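Local coordinates for cell wall surface anchor family protein (Streptococcus agalactiae serogroup V, PDB 3TW0) that serves as the adhesive tip pilin of a group B streptococcal pilus, its von Willebrand factor A fold probably contributing to host attachment, at residues K151-L156 and K316-F321; T349-N354 and Y362-K367; L200-D205 and Q211-I216; T145-M150 and G218-I223. The protein carries 2 engineered substitutions. One frame throughout, in Å; residues are numbered along the deposited sequence.

Contact 1 (K151-L156 and K316-F321); sequences KANEIL and KGYDIF
Asn153 and Leu156 of helix 145-159 meet Tyr318 in a buried helix-on-sheet contact of the von Willebrand factor A fold, at the turn that leads into strand 319-324. One short hydrogen bond and one CH-pi contact hold the phenol. Its OH donates to Asn153 OD1 at 2.5 Å, with a C=O...O angle of 130° and the hydroxyl only 16° out of the carbonyl plane. The two side chains cross at about a right angle. OD1 sits at the edge of the ring, near its plane, so the buried phenol OH is paired with the buried OD1 of Asn153. Leu156 comes over a ring face instead: its CD1 stands 4.0 Å from the ring centroid of Tyr318 and is nearest to CZ, at 3.7 Å. With CG between the backbone N and the carbonyl carbon (chi1 51°), Tyr318 swings its ring back from the turn to the helix. The aliphatic part of Lys316 borders the same amide, its CG 3.8 Å from Asn153 OD1. Beneath the helix, Leu156 also rests on Val14 of strand 11-18 and on Ile168 of strand 165-172, while Tyr318 touches Ile168 and Ile313, so the pair fills the layer between helix 145-159 and strands 11-18 and 165-172, just ahead of strand 319-324.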
loop_
_atom_site.group_PDB
_atom_site.type_symbol
_atom_site.label_atom_id
_atom_site.label_comp_id
_atom_site.label_asym_id
_atom_site.label_seq_id
_atom_site.Cartn_x
_atom_site.Cartn_y
_atom_site.Cartn_z
ATOM N N LYS A 151 -3.812 -10.493 1.737
ATOM C CA LYS A 151 -3.596 -11.660 0.893
ATOM C C LYS A 151 -2.715 -12.718 1.579
ATOM O O LYS A 151 -3.032 -13.900 1.513
ATOM C CB LYS A 151 -3.009 -11.279 -0.482
ATOM C CG LYS A 151 -2.941 -12.452 -1.488
ATOM C CD LYS A 151 -4.374 -12.912 -1.936
ATOM C CE LYS A 151 -4.279 -14.232 -2.727
ATOM N NZ LYS A 151 -5.328 -14.434 -3.811
ATOM N N ALA A 152 -1.611 -12.298 2.209
ATOM C CA ALA A 152 -0.723 -13.234 2.922
ATOM C C ALA A 152 -1.522 -13.970 4.002
ATOM O O ALA A 152 -1.452 -15.187 4.123
ATOM C CB ALA A 152 0.457 -12.497 3.544
ATOM N N ASN A 153 -2.305 -13.225 4.764
ATOM C CA ASN A 153 -3.153 -13.821 5.800
ATOM C C ASN A 153 -4.157 -14.807 5.207
ATOM O O ASN A 153 -4.345 -15.932 5.714
ATOM C CB ASN A 153 -3.898 -12.724 6.557
ATOM C CG ASN A 153 -4.634 -13.237 7.795
ATOM O OD1 ASN A 153 -4.079 -13.962 8.610
ATOM N ND2 ASN A 153 -5.864 -12.829 7.947
ATOM N N GLU A 154 -4.826 -14.391 4.139
ATOM C CA GLU A 154 -5.826 -15.237 3.519
ATOM C C GLU A 154 -5.245 -16.603 3.117
ATOM O O GLU A 154 -5.848 -17.648 3.424
ATOM C CB GLU A 154 -6.449 -14.534 2.326
ATOM C CG GLU A 154 -7.369 -15.402 1.489
ATOM C CD GLU A 154 -7.921 -14.665 0.287
ATOM O OE1 GLU A 154 -7.266 -13.698 -0.171
ATOM O OE2 GLU A 154 -9.013 -15.062 -0.197
ATOM N N ILE A 155 -4.075 -16.578 2.467
ATOM C CA ILE A 155 -3.299 -17.769 2.124
ATOM C C ILE A 155 -3.069 -18.691 3.345
ATOM O O ILE A 155 -3.365 -19.882 3.291
ATOM C CB ILE A 155 -1.948 -17.373 1.470
ATOM C CG1 ILE A 155 -2.145 -16.929 0.011
ATOM C CG2 ILE A 155 -0.930 -18.522 1.488
ATOM C CD1 ILE A 155 -0.917 -16.302 -0.541
ATOM N N LEU A 156 -2.539 -18.137 4.430
ATOM C CA LEU A 156 -2.281 -18.923 5.643
ATOM C C LEU A 156 -3.571 -19.499 6.274
ATOM O O LEU A 156 -3.631 -20.676 6.610
ATOM C CB LEU A 156 -1.504 -18.081 6.649
ATOM C CG LEU A 156 -0.030 -17.894 6.259
ATOM C CD1 LEU A 156 0.596 -16.750 7.010
ATOM C CD2 LEU A 156 0.767 -19.198 6.463
ATOM N N LYS A 316 -3.767 -13.771 15.141
ATOM C CA LYS A 316 -3.646 -15.139 14.605
ATOM C C LYS A 316 -2.504 -15.932 15.247
ATOM O O LYS A 316 -2.422 -17.156 15.093
ATOM C CB LYS A 316 -3.496 -15.149 13.082
ATOM C CG LYS A 316 -4.686 -14.604 12.295
ATOM C CD LYS A 316 -6.023 -15.106 12.824
ATOM C CE LYS A 316 -7.149 -14.291 12.232
ATOM N NZ LYS A 316 -8.461 -14.504 12.891
ATOM N N GLY A 317 -1.627 -15.219 15.947
ATOM C CA GLY A 317 -0.610 -15.824 16.783
ATOM C C GLY A 317 0.533 -16.427 16.009
ATOM O O GLY A 317 1.226 -17.303 16.535
ATOM N N TYR A 318 0.756 -15.990 14.763
ATOM C CA TYR A 318 1.950 -16.460 14.058
ATOM C C TYR A 318 3.015 -15.373 13.939
ATOM O O TYR A 318 2.823 -14.276 14.448
ATOM C CB TYR A 318 1.639 -17.135 12.724
ATOM C CG TYR A 318 0.769 -16.379 11.783
ATOM C CD1 TYR A 318 1.247 -15.251 11.125
ATOM C CD2 TYR A 318 -0.529 -16.827 11.481
ATOM C CE1 TYR A 318 0.449 -14.571 10.243
ATOM C CE2 TYR A 318 -1.324 -16.153 10.581
ATOM C CZ TYR A 318 -0.824 -15.024 9.971
ATOM O OH TYR A 318 -1.605 -14.322 9.085
ATOM N N ASP A 319 4.128 -15.678 13.277
ATOM C CA ASP A 319 5.240 -14.739 13.239
ATOM C C ASP A 319 5.204 -13.807 12.049
ATOM O O ASP A 319 4.900 -14.227 10.953
ATOM C CB ASP A 319 6.570 -15.481 13.251
ATOM C CG ASP A 319 6.813 -16.164 14.567
ATOM O OD1 ASP A 319 6.974 -15.444 15.568
ATOM O OD2 ASP A 319 6.798 -17.402 14.588
ATOM N N ILE A 320 5.546 -12.544 12.263
ATOM C CA ILE A 320 5.715 -11.646 11.134
ATOM C C ILE A 320 7.051 -10.941 11.262
ATOM O O ILE A 320 7.295 -10.213 12.245
ATOM C CB ILE A 320 4.541 -10.644 10.949
ATOM C CG1 ILE A 320 3.169 -11.373 10.908
ATOM C CG2 ILE A 320 4.760 -9.825 9.658
ATOM C CD1 ILE A 320 2.407 -11.385 12.238
ATOM N N PHE A 321 7.919 -11.193 10.279
ATOM C CA PHE A 321 9.224 -10.564 10.220
ATOM C C PHE A 321 9.256 -9.560 9.074
ATOM O O PHE A 321 8.848 -9.892 7.955
ATOM C CB PHE A 321 10.345 -11.604 10.007
ATOM C CG PHE A 321 10.425 -12.671 11.070
ATOM C CD1 PHE A 321 9.653 -12.615 12.224
ATOM C CD2 PHE A 321 11.299 -13.742 10.915
ATOM C CE1 PHE A 321 9.745 -13.617 13.218
ATOM C CE2 PHE A 321 11.399 -14.737 11.900
ATOM C CZ PHE A 321 10.619 -14.666 13.059
#

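Contact 2 (T349-N354 and Y362-K367); sequences TENYCN and YDELNK. Engineered in segment 349-354: Cys353 (natural residue Thr).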
loop_
_atom_site.group_PDB
_atom_site.type_symbol
_atom_site.label_atom_id
_atom_site.label_comp_id
_atom_site.label_asym_id
_atom_site.label_seq_id
_atom_site.Cartn_x
_atom_site.Cartn_y
_atom_site.Cartn_z
ATOM N N THR A 349 9.347 -5.766 18.216
ATOM C CA THR A 349 10.345 -4.767 17.877
ATOM C C THR A 349 11.564 -5.340 17.137
ATOM O O THR A 349 11.976 -4.799 16.106
ATOM C CB THR A 349 10.743 -3.923 19.142
ATOM O OG1 THR A 349 9.820 -2.840 19.286
ATOM C CG2 THR A 349 12.155 -3.333 19.033
ATOM N N GLU A 350 12.112 -6.445 17.648
ATOM C CA GLU A 350 13.316 -7.045 17.074
ATOM C C GLU A 350 13.045 -7.933 15.845
ATOM O O GLU A 350 13.977 -8.563 15.290
ATOM C CB GLU A 350 14.081 -7.833 18.152
ATOM C CG GLU A 350 13.446 -9.172 18.527
ATOM C CD GLU A 350 12.474 -9.076 19.701
ATOM O OE1 GLU A 350 12.098 -7.948 20.106
ATOM O OE2 GLU A 350 12.096 -10.146 20.229
ATOM N N ASN A 351 11.781 -8.014 15.432
ATOM C CA ASN A 351 11.462 -8.745 14.210
ATOM C C ASN A 351 11.376 -7.814 13.008
ATOM O O ASN A 351 11.094 -8.257 11.904
ATOM C CB ASN A 351 10.213 -9.604 14.371
ATOM C CG ASN A 351 10.427 -10.754 15.344
ATOM O OD1 ASN A 351 11.445 -11.459 15.301
ATOM N ND2 ASN A 351 9.463 -10.957 16.217
ATOM N N TYR A 352 11.592 -6.524 13.245
ATOM C CA TYR A 352 12.038 -5.634 12.203
ATOM C C TYR A 352 13.584 -5.629 12.131
ATOM O O TYR A 352 14.236 -5.338 13.113
ATOM C CB TYR A 352 11.540 -4.183 12.386
ATOM C CG TYR A 352 12.292 -3.287 11.417
ATOM C CD1 TYR A 352 12.105 -3.439 10.046
ATOM C CD2 TYR A 352 13.262 -2.364 11.854
ATOM C CE1 TYR A 352 12.808 -2.674 9.116
ATOM C CE2 TYR A 352 13.987 -1.564 10.899
ATOM C CZ TYR A 352 13.749 -1.758 9.530
ATOM O OH TYR A 352 14.406 -1.043 8.550
ATOM N N CYS A 353 14.157 -5.939 10.968
ATOM C CA CYS A 353 15.604 -5.868 10.778
ATOM C C CYS A 353 15.867 -5.086 9.505
ATOM O O CYS A 353 15.169 -5.286 8.498
ATOM C CB CYS A 353 16.216 -7.278 10.639
ATOM S SG CYS A 353 15.824 -8.464 11.959
ATOM N N ASN A 354 16.866 -4.199 9.531
ATOM C CA ASN A 354 17.416 -3.718 8.274
ATOM C C ASN A 354 18.032 -4.919 7.587
ATOM O O ASN A 354 18.504 -5.858 8.255
ATOM C CB ASN A 354 18.467 -2.623 8.455
ATOM C CG ASN A 354 18.681 -1.810 7.178
ATOM O OD1 ASN A 354 19.319 -2.273 6.190
ATOM N ND2 ASN A 354 18.112 -0.597 7.169
ATOM N N TYR A 362 19.546 -13.355 10.933
ATOM C CA TYR A 362 20.008 -14.665 11.409
ATOM C C TYR A 362 19.340 -15.027 12.732
ATOM O O TYR A 362 18.791 -16.119 12.884
ATOM C CB TYR A 362 21.535 -14.688 11.632
ATOM C CG TYR A 362 22.040 -16.090 11.839
ATOM C CD1 TYR A 362 22.413 -16.872 10.746
ATOM C CD2 TYR A 362 22.080 -16.669 13.117
ATOM C CE1 TYR A 362 22.837 -18.162 10.909
ATOM C CE2 TYR A 362 22.508 -17.976 13.295
ATOM C CZ TYR A 362 22.882 -18.712 12.187
ATOM O OH TYR A 362 23.276 -20.011 12.321
ATOM N N ASP A 363 19.398 -14.108 13.697
ATOM C CA ASP A 363 18.885 -14.403 15.034
ATOM C C ASP A 363 17.414 -14.782 15.046
ATOM O O ASP A 363 17.045 -15.763 15.698
ATOM C CB ASP A 363 19.166 -13.269 16.012
ATOM C CG ASP A 363 20.623 -13.265 16.507
ATOM O OD1 ASP A 363 21.354 -14.270 16.323
ATOM O OD2 ASP A 363 21.033 -12.237 17.083
ATOM N N GLU A 364 16.587 -14.057 14.295
ATOM C CA GLU A 364 15.155 -14.352 14.276
ATOM C C GLU A 364 14.838 -15.709 13.594
ATOM O O GLU A 364 14.029 -16.490 14.111
ATOM C CB GLU A 364 14.356 -13.175 13.682
ATOM C CG GLU A 364 14.670 -12.830 12.199
ATOM C CD GLU A 364 13.897 -11.600 11.673
ATOM O OE1 GLU A 364 13.185 -10.936 12.475
ATOM O OE2 GLU A 364 14.020 -11.286 10.459
ATOM N N LEU A 365 15.508 -15.997 12.469
ATOM C CA LEU A 365 15.253 -17.203 11.678
ATOM C C LEU A 365 15.781 -18.472 12.334
ATOM O O LEU A 365 15.239 -19.568 12.123
ATOM C CB LEU A 365 15.889 -17.086 10.292
ATOM C CG LEU A 365 15.245 -16.115 9.298
ATOM C CD1 LEU A 365 16.133 -15.918 8.105
ATOM C CD2 LEU A 365 13.859 -16.612 8.866
ATOM N N ASN A 366 16.837 -18.312 13.128
ATOM C CA ASN A 366 17.529 -19.430 13.779
ATOM C C ASN A 366 16.629 -20.435 14.506
ATOM O O ASN A 366 16.833 -21.640 14.371
ATOM C CB ASN A 366 18.637 -18.904 14.703
ATOM C CG ASN A 366 19.501 -20.024 15.291
ATOM O OD1 ASN A 366 20.017 -20.898 14.573
ATOM N ND2 ASN A 366 19.666 -19.986 16.608
ATOM N N LYS A 367 15.652 -19.931 15.265
ATOM C CA LYS A 367 14.561 -20.727 15.869
ATOM C C LYS A 367 14.039 -21.895 14.997
ATOM O O LYS A 367 13.840 -23.013 15.493
ATOM C CB LYS A 367 13.395 -19.794 16.232
ATOM C CG LYS A 367 12.018 -20.466 16.324
ATOM C CD LYS A 367 10.878 -19.506 15.937
ATOM C CE LYS A 367 10.346 -18.703 17.124
ATOM N NZ LYS A 367 9.587 -17.504 16.685
HETATM O O HOH W 1 12.969 -9.117 10.166
#
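Glu364 of the C-terminal helix 358-366 reaches across to Asn351 and Cys353 at strand 352-354, an outermost strand of the parallel sheet in the von Willebrand factor A fold. The chain passes from strand to helix through a short connection, and the engineered Cys353 (Thr in the natural sequence) is joined to Cys360 of that helix by a disulfide. The tight part is the carboxylate of Glu364. A first torsion of 63° tucks CG over its own backbone, and the chain then runs extended, which carries the acid into the gap between the two segments. There it is sandwiched. Cys353 SG lies over one face, 3.7 Å from Glu364 CD. Phe321 of the adjacent strand covers the other, its CD2 3.5 Å from the same Glu364 CD. Glu364 OE1 presses on the backbone of the turn, 3.3 Å from Asn351 CA. An acid enclosed by sulfur and an aromatic ring may have a raised pKa. The outer side is looser: Glu350 is exposed and keeps its side chain well apart from the helix, approaching chiefly through its backbone, with O 3.8 Å from Glu364 OE1. Back at the carboxylate, between the two segments, a water adjoins the acid and donates a hydrogen bond to Asn351 O at 2.7 Å.

Contact 3 (L200-D205 and Q211-I216); sequences LNKIPD and QEDFII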
loop_
_atom_site.group_PDB
_atom_site.type_symbol
_atom_site.label_atom_id
_atom_site.label_comp_id
_atom_site.label_asym_id
_atom_site.label_seq_id
_atom_site.Cartn_x
_atom_site.Cartn_y
_atom_site.Cartn_z
ATOM N N LEU A 200 -12.023 0.141 18.098
ATOM C CA LEU A 200 -10.935 -0.411 18.895
ATOM C C LEU A 200 -11.460 -1.365 19.975
ATOM O O LEU A 200 -10.792 -2.343 20.298
ATOM C CB LEU A 200 -10.149 0.708 19.578
ATOM C CG LEU A 200 -9.423 1.829 18.794
ATOM C CD1 LEU A 200 -8.831 2.838 19.764
ATOM C CD2 LEU A 200 -8.301 1.288 17.855
ATOM N N ASN A 201 -12.653 -1.065 20.522
ATOM C CA ASN A 201 -13.207 -1.814 21.644
ATOM C C ASN A 201 -13.420 -3.259 21.262
ATOM O O ASN A 201 -13.434 -4.136 22.126
ATOM C CB ASN A 201 -14.516 -1.166 22.188
ATOM C CG ASN A 201 -14.244 0.070 23.050
ATOM O OD1 ASN A 201 -13.172 0.197 23.621
ATOM N ND2 ASN A 201 -15.217 0.979 23.151
ATOM N N LYS A 202 -13.499 -3.514 19.947
ATOM C CA LYS A 202 -13.780 -4.848 19.431
ATOM C C LYS A 202 -12.575 -5.811 19.459
ATOM O O LYS A 202 -12.768 -7.017 19.381
ATOM C CB LYS A 202 -14.393 -4.768 18.015
ATOM C CG LYS A 202 -15.789 -4.095 17.947
ATOM C CD LYS A 202 -16.220 -4.024 16.472
ATOM C CE LYS A 202 -17.426 -3.154 16.233
ATOM N NZ LYS A 202 -17.944 -3.467 14.865
ATOM N N ILE A 203 -11.356 -5.279 19.574
ATOM C CA ILE A 203 -10.132 -6.095 19.685
ATOM C C ILE A 203 -9.743 -6.170 21.177
ATOM O O ILE A 203 -9.764 -5.134 21.851
ATOM C CB ILE A 203 -8.919 -5.441 18.919
ATOM C CG1 ILE A 203 -9.294 -4.985 17.506
ATOM C CG2 ILE A 203 -7.643 -6.325 18.925
ATOM C CD1 ILE A 203 -10.283 -5.839 16.755
ATOM N N PRO A 204 -9.415 -7.383 21.679
ATOM C CA PRO A 204 -9.051 -7.570 23.107
ATOM C C PRO A 204 -8.112 -6.472 23.625
ATOM O O PRO A 204 -8.466 -5.810 24.613
ATOM C CB PRO A 204 -8.411 -8.971 23.144
ATOM C CG PRO A 204 -9.139 -9.721 22.015
ATOM C CD PRO A 204 -9.527 -8.679 20.965
ATOM N N ASP A 205 -6.983 -6.222 22.959
ATOM C CA ASP A 205 -6.028 -5.210 23.450
ATOM C C ASP A 205 -6.241 -3.785 22.912
ATOM O O ASP A 205 -5.392 -2.913 23.145
ATOM C CB ASP A 205 -4.570 -5.643 23.189
ATOM C CG ASP A 205 -4.167 -5.503 21.698
ATOM O OD1 ASP A 205 -4.981 -5.023 20.878
ATOM O OD2 ASP A 205 -3.053 -5.895 21.328
ATOM N N GLN A 211 -11.638 -6.085 10.214
ATOM C CA GLN A 211 -11.951 -5.928 8.791
ATOM C C GLN A 211 -13.350 -5.351 8.527
ATOM O O GLN A 211 -13.525 -4.479 7.652
ATOM C CB GLN A 211 -11.782 -7.253 8.030
ATOM C CG GLN A 211 -11.935 -7.086 6.510
ATOM C CD GLN A 211 -11.412 -8.260 5.719
ATOM O OE1 GLN A 211 -10.249 -8.650 5.836
ATOM N NE2 GLN A 211 -12.266 -8.816 4.877
ATOM N N GLU A 212 -14.330 -5.813 9.301
ATOM C CA GLU A 212 -15.729 -5.423 9.108
ATOM C C GLU A 212 -15.974 -3.898 9.239
ATOM O O GLU A 212 -17.003 -3.397 8.788
ATOM C CB GLU A 212 -16.638 -6.190 10.071
ATOM C CG GLU A 212 -16.387 -5.787 11.520
ATOM C CD GLU A 212 -17.248 -6.545 12.495
ATOM O OE1 GLU A 212 -17.306 -7.772 12.382
ATOM O OE2 GLU A 212 -17.864 -5.920 13.371
ATOM N N ASP A 213 -15.043 -3.181 9.880
ATOM C CA ASP A 213 -15.162 -1.742 10.031
ATOM C C ASP A 213 -14.225 -1.000 9.086
ATOM O O ASP A 213 -13.978 0.193 9.279
ATOM C CB ASP A 213 -14.879 -1.310 11.471
ATOM C CG ASP A 213 -15.915 -1.829 12.439
ATOM O OD1 ASP A 213 -17.127 -1.592 12.215
ATOM O OD2 ASP A 213 -15.514 -2.486 13.414
ATOM N N PHE A 214 -13.688 -1.718 8.100
ATOM C CA PHE A 214 -13.067 -1.095 6.918
ATOM C C PHE A 214 -14.037 -1.218 5.725
ATOM O O PHE A 214 -14.880 -2.134 5.669
ATOM C CB PHE A 214 -11.727 -1.754 6.552
ATOM C CG PHE A 214 -10.557 -1.345 7.440
ATOM C CD1 PHE A 214 -9.690 -0.307 7.059
ATOM C CD2 PHE A 214 -10.302 -2.026 8.632
ATOM C CE1 PHE A 214 -8.581 0.072 7.859
ATOM C CE2 PHE A 214 -9.207 -1.680 9.449
ATOM C CZ PHE A 214 -8.339 -0.621 9.074
ATOM N N ILE A 215 -13.935 -0.265 4.793
ATOM C CA ILE A 215 -14.699 -0.302 3.542
ATOM C C ILE A 215 -13.940 -1.148 2.563
ATOM O O ILE A 215 -12.926 -0.748 2.015
ATOM C CB ILE A 215 -14.950 1.118 2.957
ATOM C CG1 ILE A 215 -15.543 2.022 4.058
ATOM C CG2 ILE A 215 -15.896 1.050 1.737
ATOM C CD1 ILE A 215 -16.030 3.413 3.568
ATOM N N ILE A 216 -14.452 -2.337 2.345
ATOM C CA ILE A 216 -13.757 -3.343 1.573
ATOM C C ILE A 216 -14.614 -3.832 0.414
ATOM O O ILE A 216 -14.095 -4.401 -0.545
ATOM C CB ILE A 216 -13.439 -4.563 2.492
ATOM C CG1 ILE A 216 -12.500 -4.130 3.632
ATOM C CG2 ILE A 216 -12.888 -5.720 1.715
ATOM C CD1 ILE A 216 -11.159 -3.853 3.241
HETATM O O HOH W 2 -19.010 -0.985 14.012
#
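A salt-bridge network of Lys202, Glu212 and Asp213 closes the loop that follows helix 192-201, tying segment 200-205, at the C-terminal part of that helix, to the 3-10 turn at 211-212. Lys202 is extended beyond CG and meets the two acids from the opposite direction, so that its ammonium group arrives between their carboxylates. NZ bonds Glu212 OE2 at 2.9 Å, on the anti lone pair of that oxygen, and Asp213 OD2 at 3.0 Å, on the syn lone pair. A weak third bond runs from NZ to Asp213 OD1 at 3.3 Å. In Glu212, CG is flanked by both backbone neighbours (chi1 67°), which turns the extended chain to the same ammonium. The positive charge probably offsets the repulsion between the adjacent acids. On the far side of Asp213, Phe214 packs on Tyr308 of helix 302-312 and on Gln146 of helix 145-159, which sets the loop against the domain body. A water completes the network, accepting from Lys202 NZ at 2.8 Å and donating to Asp213 OD1 at 2.7 Å.

Contact 4 (T145-M150 and G218-I223); sequences TQKALM and GDDYQI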
loop_
_atom_site.group_PDB
_atom_site.type_symbol
_atom_site.label_atom_id
_atom_site.label_comp_id
_atom_site.label_asym_id
_atom_site.label_seq_id
_atom_site.Cartn_x
_atom_site.Cartn_y
_atom_site.Cartn_z
ATOM N N THR A 145 0.405 -1.837 1.062
ATOM C CA THR A 145 0.748 -2.832 2.071
ATOM C C THR A 145 -0.440 -3.548 2.713
ATOM O O THR A 145 -0.399 -4.765 2.879
ATOM C CB THR A 145 1.681 -2.187 3.134
ATOM O OG1 THR A 145 2.881 -1.733 2.472
ATOM C CG2 THR A 145 2.099 -3.192 4.212
ATOM N N GLN A 146 -1.496 -2.811 3.063
ATOM C CA GLN A 146 -2.634 -3.426 3.750
ATOM C C GLN A 146 -3.209 -4.580 2.923
ATOM O O GLN A 146 -3.412 -5.684 3.417
ATOM C CB GLN A 146 -3.731 -2.420 4.032
ATOM C CG GLN A 146 -4.956 -3.015 4.782
ATOM C CD GLN A 146 -5.940 -1.959 5.173
ATOM O OE1 GLN A 146 -5.767 -0.783 4.834
ATOM N NE2 GLN A 146 -6.988 -2.352 5.905
ATOM N N LYS A 147 -3.457 -4.312 1.646
ATOM C CA LYS A 147 -3.977 -5.333 0.744
ATOM C C LYS A 147 -3.082 -6.550 0.677
ATOM O O LYS A 147 -3.582 -7.670 0.671
ATOM C CB LYS A 147 -4.166 -4.744 -0.669
ATOM C CG LYS A 147 -4.948 -5.638 -1.603
ATOM C CD LYS A 147 -4.979 -5.012 -3.013
ATOM C CE LYS A 147 -6.283 -5.283 -3.738
ATOM N NZ LYS A 147 -6.599 -6.685 -3.820
ATOM N N ALA A 148 -1.771 -6.345 0.546
ATOM C CA ALA A 148 -0.826 -7.469 0.546
ATOM C C ALA A 148 -0.856 -8.284 1.853
ATOM O O ALA A 148 -0.755 -9.516 1.833
ATOM C CB ALA A 148 0.579 -6.991 0.278
ATOM N N LEU A 149 -0.949 -7.598 2.992
ATOM C CA LEU A 149 -1.046 -8.318 4.285
ATOM C C LEU A 149 -2.294 -9.197 4.320
ATOM O O LEU A 149 -2.238 -10.360 4.755
ATOM C CB LEU A 149 -1.032 -7.328 5.460
ATOM C CG LEU A 149 0.327 -6.699 5.735
ATOM C CD1 LEU A 149 0.239 -5.424 6.658
ATOM C CD2 LEU A 149 1.230 -7.741 6.358
ATOM N N MET A 150 -3.413 -8.641 3.824
ATOM C CA MET A 150 -4.658 -9.361 3.724
ATOM C C MET A 150 -4.541 -10.589 2.847
ATOM O O MET A 150 -5.101 -11.637 3.182
ATOM C CB MET A 150 -5.772 -8.450 3.195
ATOM C CG MET A 150 -6.126 -7.322 4.144
ATOM S SD MET A 150 -7.064 -6.015 3.344
ATOM C CE MET A 150 -8.579 -6.840 2.918
ATOM N N GLY A 218 -16.102 -3.186 -2.467
ATOM C CA GLY A 218 -16.180 -2.396 -3.713
ATOM C C GLY A 218 -14.896 -2.576 -4.478
ATOM O O GLY A 218 -13.904 -3.024 -3.908
ATOM N N ASP A 219 -14.880 -2.270 -5.776
ATOM C CA ASP A 219 -13.591 -2.306 -6.501
ATOM C C ASP A 219 -12.663 -1.262 -5.907
ATOM O O ASP A 219 -13.092 -0.135 -5.651
ATOM C CB ASP A 219 -13.752 -1.992 -7.986
ATOM C CG ASP A 219 -14.775 -2.888 -8.674
ATOM O OD1 ASP A 219 -14.751 -4.121 -8.483
ATOM O OD2 ASP A 219 -15.601 -2.342 -9.410
ATOM N N ASP A 220 -11.393 -1.638 -5.725
ATOM C CA ASP A 220 -10.395 -0.789 -5.125
ATOM C C ASP A 220 -10.454 0.649 -5.637
ATOM O O ASP A 220 -10.494 1.599 -4.837
ATOM C CB ASP A 220 -8.977 -1.345 -5.402
ATOM C CG ASP A 220 -8.571 -2.460 -4.438
ATOM O OD1 ASP A 220 -9.417 -2.919 -3.671
ATOM O OD2 ASP A 220 -7.407 -2.904 -4.499
ATOM N N TYR A 221 -10.483 0.813 -6.976
ATOM C CA TYR A 221 -10.295 2.144 -7.580
ATOM C C TYR A 221 -11.398 3.078 -7.175
ATOM O O TYR A 221 -11.243 4.300 -7.258
ATOM C CB TYR A 221 -10.158 2.091 -9.115
ATOM C CG TYR A 221 -11.456 1.930 -9.878
ATOM C CD1 TYR A 221 -12.106 3.030 -10.456
ATOM C CD2 TYR A 221 -12.008 0.675 -10.056
ATOM C CE1 TYR A 221 -13.304 2.870 -11.191
ATOM C CE2 TYR A 221 -13.202 0.499 -10.781
ATOM C CZ TYR A 221 -13.839 1.591 -11.337
ATOM O OH TYR A 221 -14.997 1.354 -12.033
ATOM N N GLN A 222 -12.507 2.541 -6.671
ATOM C CA GLN A 222 -13.528 3.479 -6.182
ATOM C C GLN A 222 -13.634 3.630 -4.684
ATOM O O GLN A 222 -14.416 4.461 -4.232
ATOM C CB GLN A 222 -14.902 3.126 -6.719
ATOM C CG GLN A 222 -15.353 4.004 -7.907
ATOM C CD GLN A 222 -16.044 3.145 -8.860
ATOM O OE1 GLN A 222 -16.060 1.910 -8.685
ATOM N NE2 GLN A 222 -16.609 3.737 -9.894
ATOM N N ILE A 223 -12.891 2.847 -3.907
ATOM C CA ILE A 223 -13.051 2.915 -2.429
ATOM C C ILE A 223 -11.749 3.184 -1.628
ATOM O O ILE A 223 -11.781 3.484 -0.441
ATOM C CB ILE A 223 -13.720 1.604 -1.840
ATOM C CG1 ILE A 223 -12.834 0.375 -2.075
ATOM C CG2 ILE A 223 -15.147 1.399 -2.378
ATOM C CD1 ILE A 223 -13.222 -0.857 -1.170
#
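OD1 of Asp220 shares a hydrogen bond with the hydroxyl of Tyr180, while OD2 of the same carboxylate forms a long ion pair across the contact with Lys147 NZ, at 3.9 Å. The position of OD2 is doubtful, since the model brings it too near the lysine chain, and the pair is best read as a loose electrostatic contact at the surface. Lys147 starts outward with CG anti to the backbone N (chi1 -169°) but bends at its third and fourth torsions. Within segment 218-223, Asp220 O accepts Ile223 N at 2.9 Å in a weakly bonded helical turn. Tyr180 also packs on Lys147 and Met150, bridging the two segments. Helix 145-159 begins just after Thr143, a magnesium ligand, and the side chain of Lys147 is about 13 Å from the bound ion. The contact thus lies outside the metal shell, on the helix that begins beside the metal ion-dependent adhesion site characteristic of von Willebrand factor A domains.

In the fold
Helix 145-159 carries both contact 4, on its first turns, and contact 1, on the turns that follow; their centres are about 17 Å apart. The partner segments alternate along the chain, so these two contacts cross, and contact 3 is nested within both loops. Contacts 3 and 4 touch where Phe214 and Ile215 meet Gln146 and Ile223, joining the loops of 211-223 to the metal-site end of the helix. Contact 2 comes last, its centre about 16 Å from that of contact 1 and about 28 Å from those of contacts 3 and 4. It meets contact 1 through Phe321, because strands 319-324 and 352-354 are neighbours in the parallel sheet. Together the four link the sheet core, its C-terminal edge and the loops near the magnesium site.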